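Local coordinates for protein putative HTH-type transcriptional regulator PH0061 (Pyrococcus horikoshii, PDB 2DBB) that probably binds specific DNA sequences as a dimeric transcriptional regulator of the AsnC (Lrp-like) family, using an N-terminal helix-turn-helix domain, at residues Q13-I17 / L29-L33; V72-K77 / I131-E135; E93-S97 / V109-L113. Residues are numbered along the deposited sequence.

Interaction 1. Residues Q13-I17 / L29-L33; sequences QLVKI and LADIL
Two short helical pieces face each other without any hydrogen bond between them. Residues 13-17 lie wholly within helix 9-18, with I17 N hydrogen-bonded to Q13 O at 2.8 Å; residues 29-32 are helical, and L33, at phi/psi -97/9, is the first residue to leave helical geometry, although its N is still hydrogen-bonded to L29 O at 2.9 Å. The backbones stay well apart, the nearest CA atoms, those of L14 and L29, being 7.8 Å from each other, so side chains must fill the gap. I17 and L33, both m,t rotamers, do most of this: I17 CD1 lies 3.9 Å from L33 CD2 and also 3.9 Å from I32 CG2, while I17 CG2 is 3.9 Å from L29 CD2. L14, in the t,p rotamer, starts sideways yet brings CD1 to 3.7 Å from L33 CD1 and 4.1 Å from L29 CD2. At the margin, Q13 OE1 sits 3.6 Å from L33 CD2. Helix 37-49 closes the core, with R43 against L14 and I40 and I44 against L29. Small apolar cores of this kind hold together the three-helix bundle of a helix-turn-helix domain, here with 29-33 inside the predicted DNA-binding motif.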
loop_
_atom_site.group_PDB
_atom_site.type_symbol
_atom_site.label_atom_id
_atom_site.label_comp_id
_atom_site.label_asym_id
_atom_site.label_seq_id
_atom_site.Cartn_x
_atom_site.Cartn_y
_atom_site.Cartn_z
ATOM N N GLN B 13 12.765 -14.093 -5.908
ATOM C CA GLN B 13 13.259 -13.189 -6.948
ATOM C C GLN B 13 12.091 -12.793 -7.842
ATOM O O GLN B 13 11.917 -11.627 -8.193
ATOM C CB GLN B 13 14.335 -13.879 -7.786
ATOM C CG GLN B 13 15.525 -14.365 -6.972
ATOM C CD GLN B 13 16.527 -15.144 -7.809
ATOM O OE1 GLN B 13 16.148 -15.932 -8.673
ATOM N NE2 GLN B 13 17.811 -14.940 -7.539
ATOM N N LEU B 14 11.288 -13.791 -8.184
ATOM C CA LEU B 14 10.116 -13.617 -9.025
ATOM C C LEU B 14 9.162 -12.599 -8.383
ATOM O O LEU B 14 8.614 -11.732 -9.054
ATOM C CB LEU B 14 9.450 -14.983 -9.188
ATOM C CG LEU B 14 8.593 -15.326 -10.400
ATOM C CD1 LEU B 14 9.209 -14.787 -11.686
ATOM C CD2 LEU B 14 8.469 -16.837 -10.466
ATOM N N VAL B 15 8.975 -12.709 -7.074
ATOM C CA VAL B 15 8.110 -11.790 -6.351
ATOM C C VAL B 15 8.699 -10.383 -6.410
ATOM O O VAL B 15 7.990 -9.404 -6.667
ATOM C CB VAL B 15 7.951 -12.247 -4.883
ATOM C CG1 VAL B 15 7.443 -11.099 -4.022
ATOM C CG2 VAL B 15 6.983 -13.431 -4.823
ATOM N N LYS B 16 10.001 -10.290 -6.173
ATOM C CA LYS B 16 10.705 -9.012 -6.208
ATOM C C LYS B 16 10.543 -8.346 -7.581
ATOM O O LYS B 16 10.266 -7.152 -7.673
ATOM C CB LYS B 16 12.195 -9.238 -5.916
ATOM C CG LYS B 16 12.527 -9.619 -4.476
ATOM C CD LYS B 16 12.468 -8.400 -3.560
ATOM C CE LYS B 16 13.058 -8.680 -2.177
ATOM N NZ LYS B 16 12.224 -9.606 -1.356
ATOM N N ILE B 17 10.710 -9.129 -8.644
ATOM C CA ILE B 17 10.594 -8.613 -10.004
ATOM C C ILE B 17 9.174 -8.167 -10.355
ATOM O O ILE B 17 8.976 -7.063 -10.862
ATOM C CB ILE B 17 11.080 -9.666 -11.025
ATOM C CG1 ILE B 17 12.561 -9.976 -10.764
ATOM C CG2 ILE B 17 10.889 -9.155 -12.454
ATOM C CD1 ILE B 17 13.131 -11.082 -11.627
ATOM N N LEU B 29 10.376 -13.048 -18.111
ATOM C CA LEU B 29 10.777 -13.507 -16.783
ATOM C C LEU B 29 11.763 -14.667 -16.908
ATOM O O LEU B 29 12.783 -14.705 -16.216
ATOM C CB LEU B 29 9.550 -13.954 -15.981
ATOM C CG LEU B 29 8.561 -12.847 -15.606
ATOM C CD1 LEU B 29 7.288 -13.457 -15.057
ATOM C CD2 LEU B 29 9.206 -11.921 -14.583
ATOM N N ALA B 30 11.462 -15.610 -17.798
ATOM C CA ALA B 30 12.336 -16.762 -17.997
ATOM C C ALA B 30 13.728 -16.312 -18.452
ATOM O O ALA B 30 14.741 -16.857 -18.012
ATOM C CB ALA B 30 11.724 -17.723 -19.017
ATOM N N ASP B 31 13.770 -15.312 -19.325
ATOM C CA ASP B 31 15.037 -14.787 -19.822
ATOM C C ASP B 31 15.842 -14.120 -18.717
ATOM O O ASP B 31 17.046 -14.333 -18.600
ATOM C CB ASP B 31 14.791 -13.784 -20.953
ATOM C CG ASP B 31 14.275 -14.450 -22.208
ATOM O OD1 ASP B 31 14.414 -15.689 -22.305
ATOM O OD2 ASP B 31 13.746 -13.744 -23.096
ATOM N N ILE B 32 15.173 -13.303 -17.911
ATOM C CA ILE B 32 15.836 -12.621 -16.807
ATOM C C ILE B 32 16.362 -13.618 -15.774
ATOM O O ILE B 32 17.453 -13.438 -15.230
ATOM C CB ILE B 32 14.869 -11.641 -16.097
ATOM C CG1 ILE B 32 14.589 -10.442 -17.010
ATOM C CG2 ILE B 32 15.457 -11.190 -14.760
ATOM C CD1 ILE B 32 13.416 -9.574 -16.563
ATOM N N LEU B 33 15.596 -14.677 -15.521
ATOM C CA LEU B 33 15.981 -15.672 -14.522
ATOM C C LEU B 33 16.685 -16.912 -15.066
ATOM O O LEU B 33 16.908 -17.881 -14.334
ATOM C CB LEU B 33 14.746 -16.079 -13.702
ATOM C CG LEU B 33 14.106 -14.942 -12.881
ATOM C CD1 LEU B 33 12.800 -15.406 -12.260
ATOM C CD2 LEU B 33 15.077 -14.484 -11.800
#

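Interaction 2. Residues V72-K77 / I131-E135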
loop_
_atom_site.group_PDB
_atom_site.type_symbol
_atom_site.label_atom_id
_atom_site.label_comp_id
_atom_site.label_asym_id
_atom_site.label_seq_id
_atom_site.Cartn_x
_atom_site.Cartn_y
_atom_site.Cartn_z
ATOM N N VAL B 72 -6.511 6.449 9.531
ATOM C CA VAL B 72 -7.307 6.457 10.748
ATOM C C VAL B 72 -6.662 5.517 11.764
ATOM O O VAL B 72 -6.478 4.322 11.517
ATOM C CB VAL B 72 -8.761 6.036 10.458
ATOM C CG1 VAL B 72 -9.582 6.037 11.749
ATOM C CG2 VAL B 72 -9.368 6.996 9.448
ATOM N N LEU B 73 -6.290 6.087 12.898
ATOM C CA LEU B 73 -5.647 5.351 13.975
ATOM C C LEU B 73 -6.710 5.089 15.037
ATOM O O LEU B 73 -7.314 6.020 15.573
ATOM C CB LEU B 73 -4.507 6.196 14.548
ATOM C CG LEU B 73 -3.546 6.757 13.487
ATOM C CD1 LEU B 73 -2.660 7.827 14.109
ATOM C CD2 LEU B 73 -2.709 5.631 12.905
ATOM N N ILE B 74 -6.935 3.821 15.339
ATOM C CA ILE B 74 -7.961 3.467 16.309
ATOM C C ILE B 74 -7.453 2.705 17.517
ATOM O O ILE B 74 -6.656 1.780 17.391
ATOM C CB ILE B 74 -9.061 2.600 15.647
ATOM C CG1 ILE B 74 -9.656 3.327 14.441
ATOM C CG2 ILE B 74 -10.140 2.263 16.667
ATOM C CD1 ILE B 74 -10.471 2.418 13.497
ATOM N N LYS B 75 -7.926 3.105 18.693
ATOM C CA LYS B 75 -7.592 2.416 19.931
ATOM C C LYS B 75 -8.916 1.860 20.463
ATOM O O LYS B 75 -9.818 2.620 20.794
ATOM C CB LYS B 75 -6.985 3.372 20.960
ATOM C CG LYS B 75 -6.468 2.652 22.201
ATOM C CD LYS B 75 -5.428 1.610 21.805
ATOM C CE LYS B 75 -4.944 0.773 22.983
ATOM N NZ LYS B 75 -3.938 -0.247 22.530
ATOM N N SER B 76 -9.025 0.536 20.528
ATOM C CA SER B 76 -10.238 -0.125 21.006
ATOM C C SER B 76 -10.318 -0.296 22.521
ATOM O O SER B 76 -9.308 -0.294 23.227
ATOM C CB SER B 76 -10.373 -1.501 20.354
ATOM O OG SER B 76 -10.514 -1.389 18.951
ATOM N N LYS B 77 -11.542 -0.449 23.013
ATOM C CA LYS B 77 -11.771 -0.648 24.434
ATOM C C LYS B 77 -11.633 -2.136 24.758
ATOM O O LYS B 77 -11.211 -2.492 25.857
ATOM C CB LYS B 77 -13.171 -0.164 24.819
ATOM C CG LYS B 77 -13.440 1.302 24.527
ATOM C CD LYS B 77 -14.883 1.659 24.875
ATOM C CE LYS B 77 -15.222 3.092 24.492
ATOM N NZ LYS B 77 -14.348 4.078 25.192
ATOM N N ILE B 131 -17.603 3.482 13.361
ATOM C CA ILE B 131 -16.666 3.099 14.405
ATOM C C ILE B 131 -17.279 3.345 15.777
ATOM O O ILE B 131 -17.366 4.483 16.237
ATOM C CB ILE B 131 -15.348 3.890 14.302
ATOM C CG1 ILE B 131 -14.722 3.671 12.925
ATOM C CG2 ILE B 131 -14.387 3.440 15.397
ATOM C CD1 ILE B 131 -13.471 4.473 12.699
ATOM N N LYS B 132 -17.712 2.273 16.427
ATOM C CA LYS B 132 -18.312 2.399 17.745
ATOM C C LYS B 132 -17.429 1.726 18.783
ATOM O O LYS B 132 -16.624 0.852 18.451
ATOM C CB LYS B 132 -19.702 1.745 17.780
ATOM C CG LYS B 132 -20.674 2.178 16.682
ATOM C CD LYS B 132 -20.558 1.285 15.454
ATOM C CE LYS B 132 -21.658 1.589 14.443
ATOM N NZ LYS B 132 -21.579 0.723 13.228
ATOM N N ASN B 133 -17.574 2.146 20.035
ATOM C CA ASN B 133 -16.824 1.554 21.138
ATOM C C ASN B 133 -15.310 1.748 21.058
ATOM O O ASN B 133 -14.544 0.843 21.405
ATOM C CB ASN B 133 -17.137 0.055 21.214
ATOM C CG ASN B 133 -18.631 -0.235 21.219
ATOM O OD1 ASN B 133 -19.053 -1.367 20.974
ATOM N ND2 ASN B 133 -19.437 0.785 21.504
ATOM N N ALA B 134 -14.881 2.922 20.610
ATOM C CA ALA B 134 -13.457 3.219 20.505
ATOM C C ALA B 134 -13.065 4.223 21.581
ATOM O O ALA B 134 -13.790 5.177 21.844
ATOM C CB ALA B 134 -13.134 3.780 19.119
ATOM N N GLU B 135 -11.928 3.994 22.222
ATOM C CA GLU B 135 -11.451 4.901 23.253
ATOM C C GLU B 135 -10.825 6.122 22.578
ATOM O O GLU B 135 -10.999 7.253 23.023
ATOM C CB GLU B 135 -10.417 4.195 24.135
ATOM C CG GLU B 135 -9.609 5.120 25.058
ATOM C CD GLU B 135 -10.437 5.750 26.171
ATOM O OE1 GLU B 135 -9.899 6.617 26.902
ATOM O OE2 GLU B 135 -11.622 5.377 26.321
#
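Where the antiparallel sheet of the C-terminal alpha/beta domain begins its last strand, the chain leaving helix 117-129 meets the end of strand 67-76 and shows how a connecting loop enters an edge strand. The backbone part is brief. S76 and A134 form an antiparallel non-hydrogen-bonded pair, CA to CA 4.7 Å, and E135 N donates to K75 O at 2.9 Å. The two segments run 59° apart end to end, and the chain turns a corner at E135, so this is a splayed junction; beyond it backbone hydrogen bonds of K75 with N136 and of L73 with E138 carry the ladder on.

The apolar contacts join I131 and A134 to V72 and I74. I131, whose CB points toward the strand, brings CD1 to 3.7 Å from I74 CD1 and 4.3 Å from V72 CG1, and A134 CB lies 4.2 Å from I74 CG2. The link from the helix thus continues the core formed by the strand's V72 and I74.

At the exposed end the aliphatic part of the K77 side chain lies against the backbone, K77 CG 3.3 Å from N133 O, and its amine forms a salt bridge: chi4 near -60° turns K77 NZ to E135 OE2, 3.2 Å away.

Interaction 3. Residues E93-S97 / V109-L113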
loop_
_atom_site.group_PDB
_atom_site.type_symbol
_atom_site.label_atom_id
_atom_site.label_comp_id
_atom_site.label_asym_id
_atom_site.label_seq_id
_atom_site.Cartn_x
_atom_site.Cartn_y
_atom_site.Cartn_z
ATOM N N GLU B 93 -15.698 0.077 0.232
ATOM C CA GLU B 93 -14.859 0.245 -0.947
ATOM C C GLU B 93 -13.724 1.265 -0.834
ATOM O O GLU B 93 -12.610 1.025 -1.330
ATOM C CB GLU B 93 -15.731 0.582 -2.163
ATOM C CG GLU B 93 -15.005 0.433 -3.498
ATOM C CD GLU B 93 -14.094 1.611 -3.828
ATOM O OE1 GLU B 93 -13.153 1.429 -4.632
ATOM O OE2 GLU B 93 -14.328 2.717 -3.299
ATOM N N TYR B 94 -13.990 2.392 -0.185
ATOM C CA TYR B 94 -12.961 3.414 -0.061
ATOM C C TYR B 94 -11.965 3.156 1.071
ATOM O O TYR B 94 -11.050 3.952 1.306
ATOM C CB TYR B 94 -13.608 4.797 0.063
ATOM C CG TYR B 94 -14.519 4.959 1.246
ATOM C CD1 TYR B 94 -13.998 5.175 2.524
ATOM C CD2 TYR B 94 -15.908 4.917 1.092
ATOM C CE1 TYR B 94 -14.829 5.347 3.617
ATOM C CE2 TYR B 94 -16.757 5.086 2.186
ATOM C CZ TYR B 94 -16.207 5.301 3.447
ATOM O OH TYR B 94 -17.024 5.458 4.546
ATOM N N VAL B 95 -12.150 2.040 1.769
ATOM C CA VAL B 95 -11.241 1.629 2.836
ATOM C C VAL B 95 -10.237 0.743 2.107
ATOM O O VAL B 95 -10.581 -0.361 1.695
ATOM C CB VAL B 95 -11.973 0.790 3.920
ATOM C CG1 VAL B 95 -10.968 0.133 4.841
ATOM C CG2 VAL B 95 -12.917 1.676 4.723
ATOM N N LYS B 96 -9.008 1.230 1.940
ATOM C CA LYS B 96 -7.968 0.493 1.216
ATOM C C LYS B 96 -7.171 -0.535 2.015
ATOM O O LYS B 96 -6.716 -1.544 1.464
ATOM C CB LYS B 96 -7.013 1.486 0.542
ATOM C CG LYS B 96 -7.724 2.440 -0.422
ATOM C CD LYS B 96 -8.693 1.673 -1.311
ATOM C CE LYS B 96 -9.441 2.582 -2.262
ATOM N NZ LYS B 96 -10.433 1.798 -3.054
ATOM N N SER B 97 -6.972 -0.283 3.302
ATOM C CA SER B 97 -6.246 -1.239 4.120
ATOM C C SER B 97 -6.715 -1.196 5.556
ATOM O O SER B 97 -7.178 -0.164 6.048
ATOM C CB SER B 97 -4.729 -1.001 4.062
ATOM O OG SER B 97 -4.333 0.138 4.798
ATOM N N VAL B 109 -6.153 2.107 9.731
ATOM C CA VAL B 109 -6.934 2.086 8.506
ATOM C C VAL B 109 -6.530 3.160 7.504
ATOM O O VAL B 109 -6.258 4.292 7.874
ATOM C CB VAL B 109 -8.432 2.295 8.818
ATOM C CG1 VAL B 109 -9.256 2.224 7.524
ATOM C CG2 VAL B 109 -8.899 1.254 9.822
ATOM N N ARG B 110 -6.486 2.796 6.231
ATOM C CA ARG B 110 -6.176 3.772 5.201
ATOM C C ARG B 110 -7.435 3.959 4.368
ATOM O O ARG B 110 -8.058 2.980 3.953
ATOM C CB ARG B 110 -5.035 3.310 4.287
ATOM C CG ARG B 110 -4.793 4.279 3.125
ATOM C CD ARG B 110 -3.735 3.769 2.145
ATOM N NE ARG B 110 -2.403 3.705 2.737
ATOM C CZ ARG B 110 -1.631 4.764 2.979
ATOM N NH1 ARG B 110 -2.053 5.987 2.675
ATOM N NH2 ARG B 110 -0.433 4.602 3.529
ATOM N N LEU B 111 -7.798 5.217 4.131
ATOM C CA LEU B 111 -8.961 5.573 3.335
ATOM C C LEU B 111 -8.537 6.364 2.100
ATOM O O LEU B 111 -7.592 7.159 2.156
ATOM C CB LEU B 111 -9.909 6.475 4.131
ATOM C CG LEU B 111 -10.381 6.087 5.528
ATOM C CD1 LEU B 111 -11.229 7.226 6.092
ATOM C CD2 LEU B 111 -11.172 4.786 5.467
ATOM N N LEU B 112 -9.234 6.137 0.990
ATOM C CA LEU B 112 -8.991 6.893 -0.235
ATOM C C LEU B 112 -10.181 7.841 -0.268
ATOM O O LEU B 112 -11.326 7.393 -0.344
ATOM C CB LEU B 112 -9.019 5.996 -1.478
ATOM C CG LEU B 112 -8.768 6.748 -2.797
ATOM C CD1 LEU B 112 -7.334 7.249 -2.817
ATOM C CD2 LEU B 112 -9.024 5.835 -3.993
ATOM N N LEU B 113 -9.918 9.142 -0.184
ATOM C CA LEU B 113 -10.985 10.139 -0.171
ATOM C C LEU B 113 -10.898 11.099 -1.345
ATOM O O LEU B 113 -9.862 11.194 -2.010
ATOM C CB LEU B 113 -10.916 10.969 1.119
ATOM C CG LEU B 113 -10.801 10.243 2.457
ATOM C CD1 LEU B 113 -10.460 11.248 3.539
ATOM C CD2 LEU B 113 -12.090 9.511 2.773
HETATM O O HOH W 1 -2.050 1.004 3.656
#
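This is a buried beta-ladder contact at the open end of the hairpin formed by strands 95-102 and 107-114, between the outermost strand 95-102 and its neighbour 107-114 in this chain's sheet of the C-terminal domain, and against the second subunit. V95 and L111 make an antiparallel non-hydrogen-bonded pair with CA atoms 4.6 Å apart, whereas S97 and R110 make a hydrogen-bonded pair, CA to CA 5.1 Å. The register therefore slips by one residue, and K96 and S97 both face R110: a classic beta bulge. K96, at phi/psi -85/-32, supplies the local kink. R110 O consequently receives two amides, K96 N at 2.8 Å and, weakly, S97 N at 3.5 Å. Regular bonds flank the irregularity: L112 N to Y94 O at 2.9 Å and R110 N to S97 O at 3.0 Å.

One face is apolar. V95 CG2 meets L111 CD2 at 3.6 Å and V95 CG1 meets V109 CG1 at 3.8 Å, while L111 CD2 approaches the edge of the Y94 ring, 4.1 Å from Y94 CD1; L123 and F127 of helix 117-129 also pack on that tyrosine. On the face bearing S97 and R110, a water bridges S97 OG at 2.7 Å and R110 NE at 2.9 Å.

The charged ends are tied across the dimer: R110 NH1 pairs with E99 of the second subunit, and K96 NZ, besides its hydrogen bond to E93 O at 2.9 Å, pairs with the C-terminal carboxylate of I151 of that subunit. S97 also joins a strand of the partner chain in an antiparallel ladder. A bulged hairpin whose sheet continues into a second subunit fits the dimeric alpha/beta domain of Lrp/AsnC regulators.

Overall arrangement
The three contacts show how a two-domain regulator divides its architecture. Interaction 1 lies in the helix-turn-helix domain, its centre about 42 Å from that of interaction 2 and about 31 Å from that of interaction 3; even the nearest atoms of interactions 1 and 3 are about 18 Å apart. Interactions 2 and 3 share one sheet, with centres about 16 Å apart, and meet directly: V72 N lies 2.7 Å from V109 O, probably a hydrogen bond, and V72 CG2 packs 3.8 Å from L111 CD1. The hairpin of interaction 3 falls between the two segments of interaction 2 in sequence. The second subunit touches interactions 1 and 3, and interaction 2 through L73, so the dimer partner contacts both domains.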